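Local coordinates for protein xyloglucan-specific endo-beta-1,4-glucanase BoGH5A (Bacteroides ovatus, PDB 3ZMR) that hydrolyses the internal beta-1,4-glucosidic linkages of xyloglucan, with retention of configuration, to release xyloglucan oligosaccharides, at residues Arg15-Asp20 against Gln26-Asp31; Cys45-Thr50 against Gln56-Thr61; Gly357-Gly362 against His412-Asn417; Cys335-Pro340 against Asn417-Tyr422. All blocks are in the same frame, centred on the assembly; numbering follows the deposited sequence.

How the contacts relate
Contacts 1 and 2 lie in the N-terminal beta-sandwich. Contacts 3 and 4 lie in the catalytic barrel, on the far side of the chain's centre. Contact 1 is buried and joins two sheets through side chains, one bonded to a backbone carbonyl, with no backbone-to-backbone bond. Contact 2 is partly buried and joins neighbouring strands of one sheet by backbone bonds and a serine hydroxyl. The two touch through strands 24-31 and 55-62. Contacts 3 and 4 share helix 406-429 and N417, with centres about 12 Å apart. Contact 3 is a partly buried surface contact with no hydrogen bond across it. Contact 4 is buried, is tied by a tyrosine hydroxyl, and borders the sugar site.

Contact 1 of 4, residues Arg15-Asp20 against Gln26-Asp31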
# COMPACT_ATOMS: atom_id res chain seq x y z
N ARG A 15 -9.76 30.66 23.91
CA ARG A 15 -8.97 31.77 23.36
C ARG A 15 -7.61 31.31 22.82
O ARG A 15 -6.96 32.01 22.02
CB ARG A 15 -8.76 32.84 24.43
CG ARG A 15 -10.04 33.46 24.97
CD ARG A 15 -10.74 34.31 23.94
NE ARG A 15 -11.85 35.07 24.52
CZ ARG A 15 -11.81 36.36 24.84
NH1 ARG A 15 -10.71 37.08 24.65
NH2 ARG A 15 -12.90 36.95 25.34
N ASN A 16 -7.20 30.12 23.25
CA ASN A 16 -5.91 29.55 22.86
C ASN A 16 -6.06 28.06 22.60
O ASN A 16 -5.96 27.24 23.50
CB ASN A 16 -4.86 29.81 23.94
CG ASN A 16 -4.61 31.29 24.16
OD1 ASN A 16 -3.87 31.94 23.41
ND2 ASN A 16 -5.27 31.84 25.17
N LEU A 17 -6.33 27.74 21.34
CA LEU A 17 -6.58 26.36 20.93
C LEU A 17 -5.29 25.67 20.48
O LEU A 17 -4.43 26.27 19.81
CB LEU A 17 -7.60 26.34 19.78
CG LEU A 17 -8.96 26.99 20.04
CD1 LEU A 17 -9.83 26.96 18.79
CD2 LEU A 17 -9.69 26.41 21.26
N GLU A 18 -5.22 24.37 20.77
CA GLU A 18 -4.07 23.52 20.46
C GLU A 18 -4.57 22.27 19.72
O GLU A 18 -5.45 21.56 20.24
CB GLU A 18 -3.35 23.08 21.75
CG GLU A 18 -2.95 24.21 22.68
CD GLU A 18 -1.57 24.78 22.44
OE1 GLU A 18 -0.74 24.14 21.77
OE2 GLU A 18 -1.31 25.89 22.95
N PHE A 19 -3.92 21.98 18.58
CA PHE A 19 -4.23 20.81 17.76
C PHE A 19 -2.94 20.00 17.54
O PHE A 19 -1.84 20.57 17.40
CB PHE A 19 -4.78 21.22 16.41
CG PHE A 19 -6.15 21.88 16.45
CD1 PHE A 19 -6.30 23.22 16.76
CD2 PHE A 19 -7.28 21.16 16.13
CE1 PHE A 19 -7.56 23.81 16.77
CE2 PHE A 19 -8.53 21.72 16.14
CZ PHE A 19 -8.68 23.06 16.45
N ASP A 20 -3.06 18.68 17.48
CA ASP A 20 -1.92 17.88 17.02
C ASP A 20 -1.89 17.89 15.46
O ASP A 20 -2.71 18.57 14.79
CB ASP A 20 -1.89 16.48 17.66
CG ASP A 20 -3.00 15.58 17.22
OD1 ASP A 20 -3.58 15.80 16.15
OD2 ASP A 20 -3.26 14.61 17.96
N GLN A 26 -12.48 20.90 16.77
CA GLN A 26 -12.88 21.24 18.12
C GLN A 26 -14.08 22.17 18.04
O GLN A 26 -14.07 23.18 17.32
CB GLN A 26 -11.77 21.92 18.92
CG GLN A 26 -10.58 20.99 19.18
CD GLN A 26 -9.41 21.68 19.82
OE1 GLN A 26 -9.56 22.69 20.51
NE2 GLN A 26 -8.23 21.14 19.61
N THR A 27 -15.11 21.82 18.81
CA THR A 27 -16.30 22.67 18.93
C THR A 27 -16.06 23.72 20.03
O THR A 27 -15.69 23.39 21.18
CB THR A 27 -17.55 21.85 19.26
OG1 THR A 27 -17.77 20.88 18.24
CG2 THR A 27 -18.79 22.72 19.38
N ILE A 28 -16.25 24.98 19.66
CA ILE A 28 -16.22 26.08 20.60
C ILE A 28 -17.60 26.73 20.66
O ILE A 28 -18.49 26.40 19.87
CB ILE A 28 -15.10 27.10 20.27
CG1 ILE A 28 -15.43 27.93 19.00
CG2 ILE A 28 -13.77 26.36 20.18
CD1 ILE A 28 -14.43 29.05 18.74
N GLN A 29 -17.78 27.66 21.59
CA GLN A 29 -19.03 28.40 21.70
C GLN A 29 -18.77 29.90 21.61
O GLN A 29 -17.92 30.45 22.29
CB GLN A 29 -19.78 28.04 22.99
CG GLN A 29 -21.22 28.55 23.05
CD GLN A 29 -21.96 28.08 24.28
OE1 GLN A 29 -21.49 28.26 25.41
NE2 GLN A 29 -23.12 27.49 24.09
N ILE A 30 -19.56 30.54 20.76
CA ILE A 30 -19.58 31.99 20.59
C ILE A 30 -20.88 32.52 21.24
O ILE A 30 -21.96 32.08 20.90
CB ILE A 30 -19.59 32.39 19.09
CG1 ILE A 30 -18.42 31.74 18.33
CG2 ILE A 30 -19.60 33.91 18.94
CD1 ILE A 30 -17.05 31.90 18.98
N ASP A 31 -20.76 33.44 22.19
CA ASP A 31 -21.92 34.05 22.84
C ASP A 31 -22.05 35.49 22.34
O ASP A 31 -21.56 36.43 22.96
CB ASP A 31 -21.75 34.00 24.36
CG ASP A 31 -23.02 34.33 25.13
OD1 ASP A 31 -24.05 34.67 24.52
OD2 ASP A 31 -22.99 34.25 26.38
O HOH W 1 -7.51 23.31 22.27
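The side-chain amide of Q26 lies flat over the ring of F19. The two planes are only 21° apart, a stacked arrangement. Q26 NE2 sits 3.5 Å above the ring plane of F19, over its centre. The same nitrogen donates a hydrogen bond to E18 O at 2.9 Å, with an angle of 149° at the hydrogen. This bond lies in the amide plane of Q26, but it comes down on the carbonyl of E18 from above its plane and not on a lone pair. The other end of the amide is held through water. Water 1 donates to Q26 OE1 (2.8 Å) and accepts from E18 N (2.9 Å). Both ends of the amide are therefore tied to the backbone of E18, which fixes its rotation over the ring. The chain of Q26 runs extended beyond CG (chi2 173°), which carries the amide across to the facing strand. An alanine here would probably leave E18 O without this donor and one face of the F19 ring without the amide stacked on it.

L17 lines the same gap. Its CD2 passes Q26 OE1 at 3.8 Å, and its CD1 meets I28 CG2 at 4.2 Å. The arrangement is that of a beta-sandwich, the fold of the BACON module. Strands 16-19 and 24-31 run antiparallel but belong to different sheets. Their axes come no closer than 10.0 Å, a gap bridged by side chains. Strand 16-19 is held in its own sheet by backbone bonds of L17 and F19 to K90. Further in, F19 packs on V62 and V89, and I28 packs on I87.

Contact 2 of 4, residues Cys45-Thr50 against Gln56-Thr61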
# COMPACT_ATOMS: atom_id res chain seq x y z
N CYS A 45 -6.81 26.34 8.54
CA CYS A 45 -7.65 26.51 9.70
C CYS A 45 -9.00 27.07 9.25
O CYS A 45 -9.09 28.17 8.68
CB CYS A 45 -6.98 27.46 10.70
SG CYS A 45 -7.91 27.73 12.21
N LYS A 46 -10.05 26.29 9.45
CA LYS A 46 -11.39 26.66 9.00
C LYS A 46 -12.38 26.76 10.15
O LYS A 46 -12.35 26.00 11.10
CB LYS A 46 -11.90 25.67 7.93
CG LYS A 46 -11.21 25.79 6.57
CD LYS A 46 -11.40 27.16 5.92
CE LYS A 46 -10.68 27.27 4.59
NZ LYS A 46 -10.51 28.69 4.17
N SER A 47 -13.27 27.73 10.02
CA SER A 47 -14.46 27.88 10.87
C SER A 47 -15.67 27.30 10.14
O SER A 47 -15.85 27.51 8.94
CB SER A 47 -14.74 29.35 11.20
OG SER A 47 -15.95 29.49 11.91
N SER A 48 -16.51 26.59 10.87
CA SER A 48 -17.78 26.08 10.29
C SER A 48 -18.74 27.20 9.88
O SER A 48 -19.62 27.02 9.02
CB SER A 48 -18.50 25.19 11.32
OG SER A 48 -18.72 25.89 12.52
N HIS A 49 -18.54 28.38 10.49
CA HIS A 49 -19.43 29.54 10.32
C HIS A 49 -18.64 30.75 9.89
O HIS A 49 -17.55 31.00 10.42
CB HIS A 49 -20.16 29.87 11.63
CG HIS A 49 -21.15 28.84 12.04
ND1 HIS A 49 -20.79 27.61 12.55
CD2 HIS A 49 -22.52 28.86 12.05
CE1 HIS A 49 -21.89 26.91 12.82
NE2 HIS A 49 -22.95 27.66 12.55
N THR A 50 -19.20 31.50 8.95
CA THR A 50 -18.67 32.82 8.55
C THR A 50 -19.50 33.93 9.18
O THR A 50 -18.99 34.98 9.54
CB THR A 50 -18.67 33.01 7.02
OG1 THR A 50 -20.01 32.91 6.50
CG2 THR A 50 -17.81 32.00 6.34
N GLN A 56 -23.90 30.22 19.77
CA GLN A 56 -23.72 29.18 18.75
C GLN A 56 -22.53 28.28 18.99
O GLN A 56 -21.45 28.76 19.33
CB GLN A 56 -23.49 29.87 17.40
CG GLN A 56 -23.36 28.97 16.18
CD GLN A 56 -24.65 28.23 15.90
OE1 GLN A 56 -25.71 28.83 15.85
NE2 GLN A 56 -24.56 26.92 15.73
N TYR A 57 -22.73 26.98 18.77
CA TYR A 57 -21.60 26.05 18.67
C TYR A 57 -20.96 26.13 17.30
O TYR A 57 -21.62 25.87 16.26
CB TYR A 57 -21.99 24.62 19.01
CG TYR A 57 -22.22 24.39 20.49
CD1 TYR A 57 -21.22 24.68 21.44
CD2 TYR A 57 -23.42 23.88 20.94
CE1 TYR A 57 -21.44 24.44 22.77
CE2 TYR A 57 -23.63 23.63 22.28
CZ TYR A 57 -22.63 23.95 23.20
OH TYR A 57 -22.83 23.72 24.56
N VAL A 58 -19.67 26.48 17.28
CA VAL A 58 -18.91 26.69 16.06
C VAL A 58 -17.71 25.73 16.08
O VAL A 58 -17.05 25.58 17.11
CB VAL A 58 -18.38 28.15 15.95
CG1 VAL A 58 -17.47 28.35 14.73
CG2 VAL A 58 -19.57 29.10 15.88
N ASN A 59 -17.47 25.08 14.95
CA ASN A 59 -16.32 24.19 14.83
C ASN A 59 -15.12 24.88 14.24
O ASN A 59 -15.22 25.63 13.27
CB ASN A 59 -16.67 22.95 14.02
CG ASN A 59 -17.26 21.86 14.86
OD1 ASN A 59 -17.99 22.08 15.83
ND2 ASN A 59 -16.96 20.64 14.48
N ILE A 60 -13.98 24.64 14.87
CA ILE A 60 -12.69 25.04 14.31
C ILE A 60 -11.99 23.74 13.88
O ILE A 60 -11.80 22.84 14.70
CB ILE A 60 -11.83 25.83 15.33
CG1 ILE A 60 -12.58 27.08 15.82
CG2 ILE A 60 -10.49 26.21 14.70
CD1 ILE A 60 -13.02 28.06 14.74
N THR A 61 -11.66 23.66 12.59
CA THR A 61 -11.12 22.46 11.97
C THR A 61 -9.77 22.76 11.33
O THR A 61 -9.60 23.77 10.63
CB THR A 61 -12.10 21.89 10.91
OG1 THR A 61 -13.40 21.76 11.50
CG2 THR A 61 -11.64 20.51 10.39
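H49 lays one face of its imidazole against Q56, whose CG stands 4.2 Å from the H49 ring centroid in a CH-pi contact offset toward the rim. V58 CG2 approaches the same ring obliquely, 3.8 Å from H49 ND1. The setting is the edge of the three-stranded antiparallel sheet of the BACON beta-sandwich, where strand 45-47 pairs with strand 55-62. K46 and T61 form a hydrogen-bonded pair with two nearly straight backbone bonds. S47 and I60 form the next, non-hydrogen-bonded pair. On the face that carries S47 and I60, C45 SG packs on I60 CG2 at 3.9 Å, near V75.

The regular pairing ends at S48. S48 N donates to N59 O at 2.9 Å, but the return bond goes to a side chain. S48 OG stands between its backbone N and carbonyl carbon (chi1 56°), where it meets the facing strand. It lies in the plane of the H49 ring, at its edge, 2.7 Å from H49 ND1, and either atom could be the donor. A leucine in place of H49 would probably leave S48 OG without this in-plane ring partner. The N59 side chain turns to T27, and N59 N donates to S48 OG at 2.9 Å.

Contact 3 of 4, residues Gly357-Gly362 against His412-Asn417; sequences GAAFAG and HLKSRN
F360 points its ring at helix 406-429 and meets two successive side chains there. S415 OG comes obliquely at one side of the ring, 3.2 Å from F360 CE2 and 3.3 Å from F360 CD2. K414 runs across the ring's far end, with its CD 3.9 Å from F360 CZ. The K414 chain leaves with CG anti to the backbone N (chi1 177°) and stays extended as far as CE. It then bends at chi4 (-64°), which carries NZ round to within 3.8 Å of A359 CB. The aliphatic part of the lysine thus meets the aromatic ring, and its charged end passes the alanine methyl.

No hydrogen bond crosses the contact. The polar ends are satisfied by other partners: K414 NZ forms a salt bridge with D418, and S415 OG bonds to N411 O and W356 N. The loop is kept tightly turned by F360 N bonding to G357 O at 2.9 Å. G357 has a positive phi (99°) at which a side chain would strike the preceding carbonyl.

The contact lies on the outside of the barrel. It sets the long loop between helices 341-344 and 371-379 against helix 406-429, which links barrel strands 391-396 and 433-436 and packs on helix 456-471 through N417.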
# COMPACT_ATOMS: atom_id res chain seq x y z
N GLY A 357 -5.61 -9.03 -26.73
CA GLY A 357 -4.78 -8.10 -27.48
C GLY A 357 -5.11 -7.98 -28.96
O GLY A 357 -5.93 -8.72 -29.50
N ALA A 358 -4.45 -7.04 -29.60
CA ALA A 358 -4.73 -6.66 -31.01
C ALA A 358 -4.64 -7.85 -31.97
O ALA A 358 -5.46 -7.97 -32.88
CB ALA A 358 -3.79 -5.55 -31.47
N ALA A 359 -3.68 -8.74 -31.72
CA ALA A 359 -3.46 -9.93 -32.57
C ALA A 359 -4.68 -10.85 -32.61
O ALA A 359 -4.86 -11.62 -33.57
CB ALA A 359 -2.23 -10.70 -32.11
N PHE A 360 -5.53 -10.76 -31.59
CA PHE A 360 -6.75 -11.59 -31.47
C PHE A 360 -8.06 -10.83 -31.48
O PHE A 360 -9.10 -11.37 -31.09
CB PHE A 360 -6.65 -12.46 -30.22
CG PHE A 360 -5.51 -13.41 -30.29
CD1 PHE A 360 -5.55 -14.51 -31.15
CD2 PHE A 360 -4.36 -13.17 -29.57
CE1 PHE A 360 -4.48 -15.36 -31.24
CE2 PHE A 360 -3.28 -14.01 -29.66
CZ PHE A 360 -3.34 -15.10 -30.50
N ALA A 361 -8.03 -9.57 -31.92
CA ALA A 361 -9.27 -8.81 -32.10
C ALA A 361 -10.25 -9.64 -32.95
O ALA A 361 -9.85 -10.22 -33.95
CB ALA A 361 -9.00 -7.46 -32.75
N GLY A 362 -11.50 -9.76 -32.50
CA GLY A 362 -12.54 -10.52 -33.24
C GLY A 362 -12.64 -11.96 -32.74
O GLY A 362 -13.52 -12.71 -33.15
N HIS A 412 -3.70 -18.99 -26.58
CA HIS A 412 -3.73 -18.62 -25.17
C HIS A 412 -2.29 -18.33 -24.71
O HIS A 412 -2.04 -17.32 -24.02
CB HIS A 412 -4.39 -19.70 -24.31
CG HIS A 412 -4.22 -19.52 -22.83
ND1 HIS A 412 -4.77 -18.45 -22.16
CD2 HIS A 412 -3.55 -20.24 -21.90
CE1 HIS A 412 -4.46 -18.54 -20.87
NE2 HIS A 412 -3.71 -19.61 -20.69
N LEU A 413 -1.36 -19.22 -25.03
CA LEU A 413 0.03 -19.05 -24.57
C LEU A 413 0.58 -17.75 -25.12
O LEU A 413 1.24 -16.99 -24.40
CB LEU A 413 0.89 -20.24 -25.00
CG LEU A 413 0.57 -21.56 -24.30
CD1 LEU A 413 1.38 -22.67 -24.96
CD2 LEU A 413 0.86 -21.50 -22.82
N LYS A 414 0.33 -17.48 -26.40
CA LYS A 414 0.76 -16.25 -27.06
C LYS A 414 0.13 -15.03 -26.40
O LYS A 414 0.82 -14.04 -26.11
CB LYS A 414 0.45 -16.25 -28.56
CG LYS A 414 0.82 -14.95 -29.28
CD LYS A 414 0.55 -14.97 -30.78
CE LYS A 414 1.37 -13.90 -31.49
NZ LYS A 414 0.98 -12.53 -31.06
N SER A 415 -1.16 -15.11 -26.14
CA SER A 415 -1.92 -14.02 -25.53
C SER A 415 -1.31 -13.67 -24.18
O SER A 415 -1.21 -12.49 -23.84
CB SER A 415 -3.37 -14.44 -25.34
OG SER A 415 -4.10 -14.40 -26.57
N ARG A 416 -1.01 -14.67 -23.36
CA ARG A 416 -0.41 -14.41 -22.03
C ARG A 416 0.85 -13.59 -22.20
O ARG A 416 1.10 -12.61 -21.47
CB ARG A 416 -0.04 -15.67 -21.25
CG ARG A 416 -1.21 -16.54 -20.89
CD ARG A 416 -0.70 -17.74 -20.12
NE ARG A 416 -0.20 -17.38 -18.79
CZ ARG A 416 1.08 -17.26 -18.45
NH1 ARG A 416 2.07 -17.51 -19.30
NH2 ARG A 416 1.37 -16.87 -17.20
N ASN A 417 1.72 -14.02 -23.10
CA ASN A 417 3.01 -13.34 -23.28
C ASN A 417 2.89 -11.94 -23.91
O ASN A 417 3.60 -11.01 -23.51
CB ASN A 417 3.99 -14.25 -24.01
CG ASN A 417 4.38 -15.43 -23.15
OD1 ASN A 417 4.43 -15.32 -21.90
ND2 ASN A 417 4.62 -16.57 -23.77

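Contact 4 of 4, residues Cys335-Pro340 against Asn417-Tyr422. With BGC (beta-D-glucopyranose), chain C; GLC (alpha-D-glucopyranose), chain L.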
# COMPACT_ATOMS: atom_id res chain seq x y z
N CYS A 335 -0.44 -0.54 -5.80
CA CYS A 335 -1.66 -1.04 -6.42
C CYS A 335 -1.37 -2.41 -7.01
O CYS A 335 -0.20 -2.78 -7.22
CB CYS A 335 -2.13 -0.12 -7.55
SG CYS A 335 -2.54 1.57 -7.02
N HIS A 336 -2.43 -3.17 -7.25
CA HIS A 336 -2.35 -4.41 -8.00
C HIS A 336 -3.10 -4.21 -9.29
O HIS A 336 -3.96 -3.34 -9.38
CB HIS A 336 -2.90 -5.58 -7.18
CG HIS A 336 -2.16 -5.85 -5.91
ND1 HIS A 336 -2.63 -6.71 -4.94
CD2 HIS A 336 -0.97 -5.39 -5.47
CE1 HIS A 336 -1.75 -6.74 -3.95
NE2 HIS A 336 -0.75 -5.94 -4.24
N TYR A 337 -2.82 -5.04 -10.29
CA TYR A 337 -3.43 -4.82 -11.63
C TYR A 337 -3.67 -6.17 -12.29
O TYR A 337 -2.73 -6.87 -12.68
CB TYR A 337 -2.55 -3.94 -12.52
CG TYR A 337 -3.28 -3.54 -13.78
CD1 TYR A 337 -4.29 -2.59 -13.75
CD2 TYR A 337 -3.00 -4.17 -14.98
CE1 TYR A 337 -4.99 -2.27 -14.90
CE2 TYR A 337 -3.68 -3.86 -16.14
CZ TYR A 337 -4.68 -2.89 -16.09
OH TYR A 337 -5.38 -2.56 -17.23
N TYR A 338 -4.94 -6.50 -12.43
CA TYR A 338 -5.38 -7.77 -13.04
C TYR A 338 -6.44 -7.59 -14.14
O TYR A 338 -7.08 -8.55 -14.55
CB TYR A 338 -5.88 -8.72 -11.97
CG TYR A 338 -4.82 -9.32 -11.08
CD1 TYR A 338 -3.95 -10.28 -11.57
CD2 TYR A 338 -4.71 -8.96 -9.74
CE1 TYR A 338 -3.01 -10.88 -10.75
CE2 TYR A 338 -3.78 -9.55 -8.91
CZ TYR A 338 -2.94 -10.53 -9.41
OH TYR A 338 -2.02 -11.18 -8.61
N ASP A 339 -6.63 -6.36 -14.63
CA ASP A 339 -7.60 -6.15 -15.70
C ASP A 339 -7.02 -6.70 -17.00
O ASP A 339 -5.84 -6.54 -17.28
CB ASP A 339 -7.91 -4.65 -15.90
CG ASP A 339 -8.55 -3.98 -14.68
OD1 ASP A 339 -9.08 -4.68 -13.80
OD2 ASP A 339 -8.53 -2.72 -14.65
N PRO A 340 -7.86 -7.31 -17.85
CA PRO A 340 -9.24 -7.67 -17.59
C PRO A 340 -9.33 -9.00 -16.84
O PRO A 340 -8.67 -10.00 -17.20
CB PRO A 340 -9.82 -7.82 -19.00
CG PRO A 340 -8.68 -8.22 -19.87
CD PRO A 340 -7.40 -7.76 -19.18
N ASN A 417 1.72 -14.02 -23.10
CA ASN A 417 3.01 -13.34 -23.28
C ASN A 417 2.89 -11.94 -23.91
O ASN A 417 3.60 -11.01 -23.51
CB ASN A 417 3.99 -14.25 -24.01
CG ASN A 417 4.38 -15.43 -23.15
OD1 ASN A 417 4.43 -15.32 -21.90
ND2 ASN A 417 4.62 -16.57 -23.77
N ASP A 418 1.93 -11.77 -24.80
CA ASP A 418 1.63 -10.45 -25.38
C ASP A 418 1.16 -9.51 -24.25
O ASP A 418 1.57 -8.35 -24.16
CB ASP A 418 0.55 -10.56 -26.48
CG ASP A 418 1.05 -11.21 -27.75
OD1 ASP A 418 2.30 -11.41 -27.92
OD2 ASP A 418 0.18 -11.52 -28.58
N TYR A 419 0.28 -10.03 -23.41
CA TYR A 419 -0.31 -9.28 -22.29
C TYR A 419 0.78 -8.86 -21.27
O TYR A 419 0.88 -7.71 -20.87
CB TYR A 419 -1.39 -10.12 -21.58
CG TYR A 419 -1.95 -9.47 -20.34
CD1 TYR A 419 -2.99 -8.58 -20.43
CD2 TYR A 419 -1.41 -9.75 -19.10
CE1 TYR A 419 -3.49 -7.94 -19.32
CE2 TYR A 419 -1.94 -9.16 -17.96
CZ TYR A 419 -2.98 -8.25 -18.06
OH TYR A 419 -3.46 -7.60 -16.93
N ILE A 420 1.58 -9.82 -20.87
CA ILE A 420 2.69 -9.61 -19.95
C ILE A 420 3.63 -8.54 -20.45
O ILE A 420 3.97 -7.58 -19.72
CB ILE A 420 3.46 -10.93 -19.66
CG1 ILE A 420 2.60 -11.88 -18.81
CG2 ILE A 420 4.78 -10.65 -18.96
CD1 ILE A 420 3.11 -13.30 -18.72
N GLU A 421 4.07 -8.66 -21.70
CA GLU A 421 4.96 -7.67 -22.29
C GLU A 421 4.31 -6.30 -22.28
O GLU A 421 4.97 -5.30 -21.97
CB GLU A 421 5.31 -8.07 -23.72
CG GLU A 421 6.25 -7.09 -24.41
CD GLU A 421 6.37 -7.31 -25.91
OE1 GLU A 421 6.27 -8.48 -26.38
OE2 GLU A 421 6.61 -6.31 -26.62
N TYR A 422 3.03 -6.25 -22.62
CA TYR A 422 2.32 -4.97 -22.76
C TYR A 422 2.18 -4.29 -21.38
O TYR A 422 2.43 -3.07 -21.22
CB TYR A 422 0.94 -5.10 -23.42
CG TYR A 422 0.40 -3.76 -23.85
CD1 TYR A 422 0.81 -3.17 -25.04
CD2 TYR A 422 -0.46 -3.04 -23.02
CE1 TYR A 422 0.36 -1.92 -25.39
CE2 TYR A 422 -0.92 -1.79 -23.36
CZ TYR A 422 -0.51 -1.23 -24.55
OH TYR A 422 -0.97 0.02 -24.89
C2 BGC C . -4.13 -11.09 -3.75
C3 BGC C . -3.51 -12.46 -4.07
C4 BGC C . -4.35 -13.27 -5.05
C5 BGC C . -4.56 -12.33 -6.24
C6 BGC C . -5.32 -13.03 -7.35
C1 BGC C . -4.63 -10.27 -4.95
O2 BGC C . -3.17 -10.31 -3.03
O3 BGC C . -3.36 -13.19 -2.83
O4 BGC C . -3.69 -14.53 -5.35
O5 BGC C . -5.29 -11.15 -5.86
O6 BGC C . -6.47 -13.66 -6.75
C1 GLC L . -4.37 -10.59 -5.21
C2 GLC L . -4.03 -11.24 -3.87
C3 GLC L . -3.41 -12.63 -4.05
C4 GLC L . -4.36 -13.44 -4.94
C5 GLC L . -4.75 -12.64 -6.19
C6 GLC L . -5.69 -13.38 -7.14
O2 GLC L . -3.20 -10.37 -3.15
O3 GLC L . -3.12 -13.25 -2.78
O4 GLC L . -3.66 -14.59 -5.30
O5 GLC L . -5.33 -11.40 -5.83
O6 GLC L . -4.86 -14.07 -8.06
O HOH W 2 -2.48 -8.69 -14.60
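The ring of Y419 has D339 O and water 2 in its plane, at the hydroxyl edge. Y419 OH donates a short hydrogen bond of 2.6 Å to D339 O, reaching that carbonyl from above its plane. Water 2 donates to the same hydroxyl at 2.8 Å and to Y337 O at 2.7 Å. One hydroxyl is thus gripped by two partners and ties the helix to D339 O directly and to Y337 O through the water. P340 CD meets Y419 CE1 obliquely at 3.9 Å. The D339-P340 peptide bond is cis.

The ring of Y337 carries D339 N over the centre of one face, 4.1 Å above the plane. Y419 OH comes to it obliquely, 3.8 Å from Y337 CE2. The side chain of Y419 has CG anti to the backbone N (chi1 175°), which sends the ring out from the helix toward residues 337-340. W356 meets that ring edge-to-face.

Y338 turns the other way, into the substrate cleft. Its ring lies beside a glucose modelled as both the alpha and the beta anomer. Y338 OH bonds to E395, the inferred nucleophile. H336 ND1 bonds to E262, the proton donor by similarity.

This is the catalytic (beta/alpha)8 barrel of family 5. Strand 331-337 lies between strands 304-307 and 391-396 in the barrel wall. P340 occupies the N-cap position of helix 341-344. Helix 406-429, which follows strand 391-396, stands outside the barrel and reaches in through Y419, with I374 of helix 371-379 packed against that ring.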